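Local structure of mRNA interferase toxin RelE (Escherichia coli, 4FXI) at residues A2-W15 / V66-V78. The protein cleaves mRNA in the ribosomal A site with codon specificity, inhibiting translation during amino acid starvation as the toxin of a type II toxin-antitoxin pair. The protein carries 1 engineered substitution. Sequence-based numbering, arbitrary orientation.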
loop_
_atom_site.group_PDB
_atom_site.type_symbol
_atom_site.label_atom_id
_atom_site.label_comp_id
_atom_site.label_asym_id
_atom_site.label_seq_id
_atom_site.Cartn_x
_atom_site.Cartn_y
_atom_site.Cartn_z
ATOM N N ALA A 2 4.446 -11.890 -12.509
ATOM C CA ALA A 2 4.357 -11.309 -11.173
ATOM C C ALA A 2 5.378 -10.190 -10.981
ATOM O O ALA A 2 6.372 -10.106 -11.710
ATOM C CB ALA A 2 4.547 -12.381 -10.115
ATOM N N TYR A 3 5.123 -9.339 -9.990
ATOM C CA TYR A 3 5.991 -8.205 -9.682
ATOM C C TYR A 3 6.826 -8.486 -8.435
ATOM O O TYR A 3 6.433 -9.285 -7.586
ATOM C CB TYR A 3 5.143 -6.942 -9.452
ATOM C CG TYR A 3 4.677 -6.285 -10.726
ATOM C CD1 TYR A 3 3.879 -6.970 -11.635
ATOM C CD2 TYR A 3 5.016 -4.969 -11.012
ATOM C CE1 TYR A 3 3.439 -6.354 -12.804
ATOM C CE2 TYR A 3 4.598 -4.358 -12.181
ATOM C CZ TYR A 3 3.808 -5.053 -13.072
ATOM O OH TYR A 3 3.384 -4.435 -14.232
ATOM N N PHE A 4 7.979 -7.830 -8.343
ATOM C CA PHE A 4 8.786 -7.849 -7.125
ATOM C C PHE A 4 8.229 -6.839 -6.133
ATOM O O PHE A 4 7.364 -6.031 -6.482
ATOM C CB PHE A 4 10.247 -7.492 -7.445
ATOM C CG PHE A 4 10.943 -8.488 -8.327
ATOM C CD1 PHE A 4 11.530 -9.622 -7.783
ATOM C CD2 PHE A 4 11.022 -8.288 -9.697
ATOM C CE1 PHE A 4 12.174 -10.543 -8.597
ATOM C CE2 PHE A 4 11.670 -9.203 -10.514
ATOM C CZ PHE A 4 12.248 -10.329 -9.962
ATOM N N LEU A 5 8.742 -6.864 -4.905
ATOM C CA LEU A 5 8.230 -5.989 -3.847
ATOM C C LEU A 5 9.331 -5.113 -3.259
ATOM O O LEU A 5 10.465 -5.563 -3.094
ATOM C CB LEU A 5 7.595 -6.833 -2.727
ATOM C CG LEU A 5 7.166 -6.114 -1.440
ATOM C CD1 LEU A 5 5.979 -5.170 -1.696
ATOM C CD2 LEU A 5 6.808 -7.119 -0.356
ATOM N N ASP A 6 8.992 -3.865 -2.944
ATOM C CA ASP A 6 9.923 -2.970 -2.270
ATOM C C ASP A 6 9.095 -2.070 -1.358
ATOM O O ASP A 6 7.920 -1.829 -1.634
ATOM C CB ASP A 6 10.696 -2.132 -3.298
ATOM C CG ASP A 6 11.848 -1.354 -2.675
ATOM O OD1 ASP A 6 12.421 -1.832 -1.671
ATOM O OD2 ASP A 6 12.183 -0.270 -3.193
ATOM N N PHE A 7 9.700 -1.594 -0.274
ATOM C CA PHE A 7 9.037 -0.693 0.668
ATOM C C PHE A 7 9.813 0.605 0.758
ATOM O O PHE A 7 11.052 0.594 0.765
ATOM C CB PHE A 7 9.070 -1.278 2.087
ATOM C CG PHE A 7 8.003 -2.286 2.372
ATOM C CD1 PHE A 7 8.158 -3.607 1.989
ATOM C CD2 PHE A 7 6.868 -1.926 3.063
ATOM C CE1 PHE A 7 7.166 -4.543 2.270
ATOM C CE2 PHE A 7 5.875 -2.857 3.349
ATOM C CZ PHE A 7 6.032 -4.172 2.957
ATOM N N ASP A 8 9.090 1.717 0.867
ATOM C CA ASP A 8 9.689 2.948 1.361
ATOM C C ASP A 8 10.152 2.667 2.777
ATOM O O ASP A 8 9.454 1.978 3.526
ATOM C CB ASP A 8 8.643 4.065 1.389
ATOM C CG ASP A 8 9.229 5.400 1.804
ATOM O OD1 ASP A 8 9.434 5.620 3.012
ATOM O OD2 ASP A 8 9.470 6.241 0.914
ATOM N N GLU A 9 11.323 3.189 3.143
ATOM C CA GLU A 9 11.881 2.998 4.487
ATOM C C GLU A 9 10.854 3.285 5.573
ATOM O O GLU A 9 10.704 2.513 6.513
ATOM C CB GLU A 9 13.101 3.900 4.704
ATOM C CG GLU A 9 13.889 4.237 3.442
ATOM C CD GLU A 9 14.816 3.118 2.989
ATOM O OE1 GLU A 9 14.639 1.965 3.438
ATOM O OE2 GLU A 9 15.730 3.398 2.181
ATOM N N ARG A 10 10.129 4.391 5.425
ATOM C CA ARG A 10 9.131 4.772 6.417
ATOM C C ARG A 10 7.939 3.827 6.401
ATOM O O ARG A 10 7.358 3.529 7.446
ATOM C CB ARG A 10 8.678 6.213 6.190
ATOM C CG ARG A 10 9.817 7.205 6.285
ATOM C CD ARG A 10 9.524 8.479 5.521
ATOM N NE ARG A 10 9.496 8.263 4.075
ATOM C CZ ARG A 10 9.664 9.225 3.175
ATOM N NH1 ARG A 10 9.880 10.474 3.572
ATOM N NH2 ARG A 10 9.619 8.942 1.881
ATOM N N ALA A 11 7.585 3.335 5.219
ATOM C CA ALA A 11 6.476 2.391 5.111
ATOM C C ALA A 11 6.821 1.039 5.725
ATOM O O ALA A 11 5.951 0.370 6.284
ATOM C CB ALA A 11 6.032 2.223 3.663
ATOM N N LEU A 12 8.087 0.633 5.642
ATOM C CA LEU A 12 8.460 -0.656 6.225
ATOM C C LEU A 12 8.405 -0.589 7.750
ATOM O O LEU A 12 8.026 -1.552 8.417
ATOM C CB LEU A 12 9.840 -1.107 5.749
ATOM C CG LEU A 12 10.256 -2.508 6.208
ATOM C CD1 LEU A 12 9.265 -3.561 5.726
ATOM C CD2 LEU A 12 11.668 -2.839 5.738
ATOM N N LYS A 13 8.779 0.554 8.308
ATOM C CA LYS A 13 8.661 0.737 9.752
ATOM C C LYS A 13 7.202 0.678 10.202
ATOM O O LYS A 13 6.880 0.035 11.198
ATOM C CB LYS A 13 9.316 2.049 10.186
ATOM C CG LYS A 13 10.824 2.064 9.996
ATOM C CD LYS A 13 11.397 3.454 10.252
ATOM C CE LYS A 13 12.888 3.503 9.944
ATOM N NZ LYS A 13 13.398 4.900 9.931
ATOM N N GLU A 14 6.324 1.353 9.461
ATOM C CA GLU A 14 4.886 1.275 9.710
ATOM C C GLU A 14 4.402 -0.172 9.690
ATOM O O GLU A 14 3.641 -0.605 10.560
ATOM C CB GLU A 14 4.122 2.101 8.671
ATOM C CG GLU A 14 4.309 3.615 8.858
ATOM C CD GLU A 14 3.812 4.425 7.680
ATOM O OE1 GLU A 14 3.869 3.920 6.538
ATOM O OE2 GLU A 14 3.366 5.573 7.897
ATOM N N TRP A 15 4.858 -0.915 8.686
ATOM C CA TRP A 15 4.510 -2.321 8.542
ATOM C C TRP A 15 4.871 -3.138 9.786
ATOM O O TRP A 15 4.062 -3.927 10.274
ATOM C CB TRP A 15 5.222 -2.898 7.323
ATOM C CG TRP A 15 4.880 -4.320 7.003
ATOM C CD1 TRP A 15 5.651 -5.426 7.255
ATOM C CD2 TRP A 15 3.700 -4.795 6.343
ATOM N NE1 TRP A 15 5.016 -6.553 6.791
ATOM C CE2 TRP A 15 3.817 -6.193 6.234
ATOM C CE3 TRP A 15 2.547 -4.171 5.844
ATOM C CZ2 TRP A 15 2.828 -6.979 5.639
ATOM C CZ3 TRP A 15 1.576 -4.949 5.254
ATOM C CH2 TRP A 15 1.721 -6.338 5.154
ATOM N N VAL A 66 2.830 1.243 -8.589
ATOM C CA VAL A 66 3.346 0.232 -9.515
ATOM C C VAL A 66 4.405 0.831 -10.437
ATOM O O VAL A 66 4.158 1.832 -11.103
ATOM C CB VAL A 66 2.228 -0.378 -10.344
ATOM C CG1 VAL A 66 2.806 -1.357 -11.359
ATOM C CG2 VAL A 66 1.235 -1.080 -9.418
ATOM N N ILE A 67 5.585 0.224 -10.475
ATOM C CA ILE A 67 6.690 0.771 -11.256
ATOM C C ILE A 67 7.127 -0.237 -12.308
ATOM O O ILE A 67 7.978 -1.099 -12.048
ATOM C CB ILE A 67 7.888 1.158 -10.358
ATOM C CG1 ILE A 67 7.418 2.057 -9.201
ATOM C CG2 ILE A 67 8.982 1.845 -11.183
ATOM C CD1 ILE A 67 8.499 2.412 -8.207
ATOM N N ASP A 68 6.533 -0.135 -13.492
ATOM C CA ASP A 68 6.744 -1.137 -14.543
ATOM C C ASP A 68 8.204 -1.268 -14.965
ATOM O O ASP A 68 8.660 -2.363 -15.277
ATOM C CB ASP A 68 5.903 -0.803 -15.779
ATOM C CG ASP A 68 4.425 -1.069 -15.574
ATOM O OD1 ASP A 68 4.080 -1.834 -14.652
ATOM O OD2 ASP A 68 3.613 -0.527 -16.353
ATOM N N GLU A 69 8.932 -0.155 -14.981
ATOM C CA GLU A 69 10.312 -0.163 -15.465
ATOM C C GLU A 69 11.212 -1.008 -14.562
ATOM O O GLU A 69 12.279 -1.456 -14.981
ATOM C CB GLU A 69 10.861 1.259 -15.587
ATOM C CG GLU A 69 9.844 2.285 -16.076
ATOM C CD GLU A 69 9.002 2.869 -14.946
ATOM O OE1 GLU A 69 7.779 2.607 -14.909
ATOM O OE2 GLU A 69 9.565 3.595 -14.097
ATOM N N LYS A 70 10.775 -1.227 -13.325
ATOM C CA LYS A 70 11.545 -2.039 -12.383
ATOM C C LYS A 70 10.797 -3.312 -12.014
ATOM O O LYS A 70 11.257 -4.108 -11.179
ATOM C CB LYS A 70 11.885 -1.236 -11.120
ATOM C CG LYS A 70 12.737 0.002 -11.384
ATOM C CD LYS A 70 13.042 0.738 -10.083
ATOM C CE LYS A 70 13.641 -0.209 -9.046
ATOM N NZ LYS A 70 13.813 0.437 -7.716
ATOM N N VAL A 71 9.653 -3.507 -12.662
ATOM C CA VAL A 71 8.748 -4.613 -12.374
ATOM C C VAL A 71 8.507 -4.735 -10.869
ATOM O O VAL A 71 8.578 -5.824 -10.298
ATOM C CB VAL A 71 9.280 -5.964 -12.914
ATOM C CG1 VAL A 71 8.130 -6.946 -13.077
ATOM C CG2 VAL A 71 9.995 -5.770 -14.237
ATOM N N VAL A 72 8.234 -3.605 -10.225
ATOM C CA VAL A 72 8.123 -3.600 -8.777
ATOM C C VAL A 72 6.840 -2.950 -8.244
ATOM O O VAL A 72 6.309 -1.988 -8.829
ATOM C CB VAL A 72 9.362 -2.936 -8.130
ATOM C CG1 VAL A 72 9.339 -1.443 -8.348
ATOM C CG2 VAL A 72 9.419 -3.245 -6.644
ATOM N N VAL A 73 6.340 -3.515 -7.146
ATOM C CA VAL A 73 5.271 -2.918 -6.354
ATOM C C VAL A 73 5.957 -2.211 -5.201
ATOM O O VAL A 73 6.615 -2.843 -4.379
ATOM C CB VAL A 73 4.298 -3.993 -5.795
ATOM C CG1 VAL A 73 3.389 -3.421 -4.698
ATOM C CG2 VAL A 73 3.472 -4.597 -6.924
ATOM N N PHE A 74 5.818 -0.890 -5.159
ATOM C CA PHE A 74 6.522 -0.064 -4.185
ATOM C C PHE A 74 5.551 0.389 -3.111
ATOM O O PHE A 74 4.676 1.218 -3.358
ATOM C CB PHE A 74 7.143 1.141 -4.906
ATOM C CG PHE A 74 7.944 2.045 -4.015
ATOM C CD1 PHE A 74 9.014 1.561 -3.281
ATOM C CD2 PHE A 74 7.639 3.394 -3.933
ATOM C CE1 PHE A 74 9.755 2.406 -2.466
ATOM C CE2 PHE A 74 8.378 4.238 -3.112
ATOM C CZ PHE A 74 9.436 3.739 -2.382
ATOM N N VAL A 75 5.674 -0.172 -1.916
ATOM C CA VAL A 75 4.774 0.201 -0.831
ATOM C C VAL A 75 5.210 1.546 -0.261
ATOM O O VAL A 75 6.312 1.663 0.247
ATOM C CB VAL A 75 4.790 -0.844 0.288
ATOM C CG1 VAL A 75 3.874 -0.399 1.448
ATOM C CG2 VAL A 75 4.340 -2.201 -0.264
ATOM N N ILE A 76 4.353 2.562 -0.350
ATOM C CA ILE A 76 4.747 3.905 0.104
ATOM C C ILE A 76 4.156 4.340 1.443
ATOM O O ILE A 76 4.710 5.212 2.118
ATOM C CB ILE A 76 4.366 4.960 -0.920
ATOM C CG1 ILE A 76 2.876 4.905 -1.169
ATOM C CG2 ILE A 76 5.075 4.714 -2.221
ATOM C CD1 ILE A 76 2.482 5.694 -2.350
ATOM N N SER A 77 3.034 3.749 1.830
ATOM C CA SER A 77 2.336 4.199 3.019
ATOM C C SER A 77 1.441 3.105 3.595
ATOM O O SER A 77 0.667 2.472 2.868
ATOM C CB SER A 77 1.494 5.439 2.691
ATOM O OG SER A 77 0.904 5.975 3.865
ATOM N N VAL A 78 1.560 2.864 4.898
ATOM C CA VAL A 78 0.592 2.012 5.587
ATOM C C VAL A 78 0.160 2.651 6.907
ATOM O O VAL A 78 0.992 2.997 7.754
ATOM C CB VAL A 78 1.053 0.521 5.724
ATOM C CG1 VAL A 78 2.426 0.314 5.139
ATOM C CG2 VAL A 78 0.969 0.030 7.163
HETATM O O HOH W 1 11.759 0.131 -5.824
HETATM O O HOH W 2 1.170 6.218 6.538
#
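With CG beside its backbone N (chi1 -79°), Tyr-3 lays its ring against the turn before strand 72-78, and Val-71 CG1 sits over one face, a CH-pi contact. The phenol suits this spot because its ring packs on Val-66 while its hydroxyl gives a hydrogen bond to Asp-68, OH to OD1 2.7 Å, reaching the carboxylate from above its plane. Phe-7, turned likewise (chi1 -82°), lies alongside Val-75; the branched valine meets one ring face through CB, 4.0 Å from the centroid, another CH-pi contact, and Leu-12 CD1 rests on the opposite face.

Strand 4-7 runs parallel to strand 72-78. Five backbone hydrogen bonds, from Phe-4 N to Val-71 O through to Asp-8 N to Val-75 O (2.8 Å), tie the strands and the residues at their ends. Asp-8 then N-caps helix 9-17: its short, negative carboxylate can accept from Arg-10 N at OD1 (2.8 Å) and also pair side-on with Arg-10 NE and NH2. Small Ala-11 lets the helix approach Val-75 and Val-78. One turn on, the extended Glu-14 reaches Val-78 N with OE1 (3.0 Å); its OE2 pairs with Arg-93.

This is the parallel pair of the RelE/ParE mixed sheet; Val-78 lies about 7 Å, between side chains, from Arg-61, the inferred transition-state stabiliser. Within this chain strand 4-7 is outermost, with strand 60-67 on the far side of 72-78; helix 20-35 packs beside Leu-5 and Val-73, and helix 85-94 against Ile-76 and Ser-77.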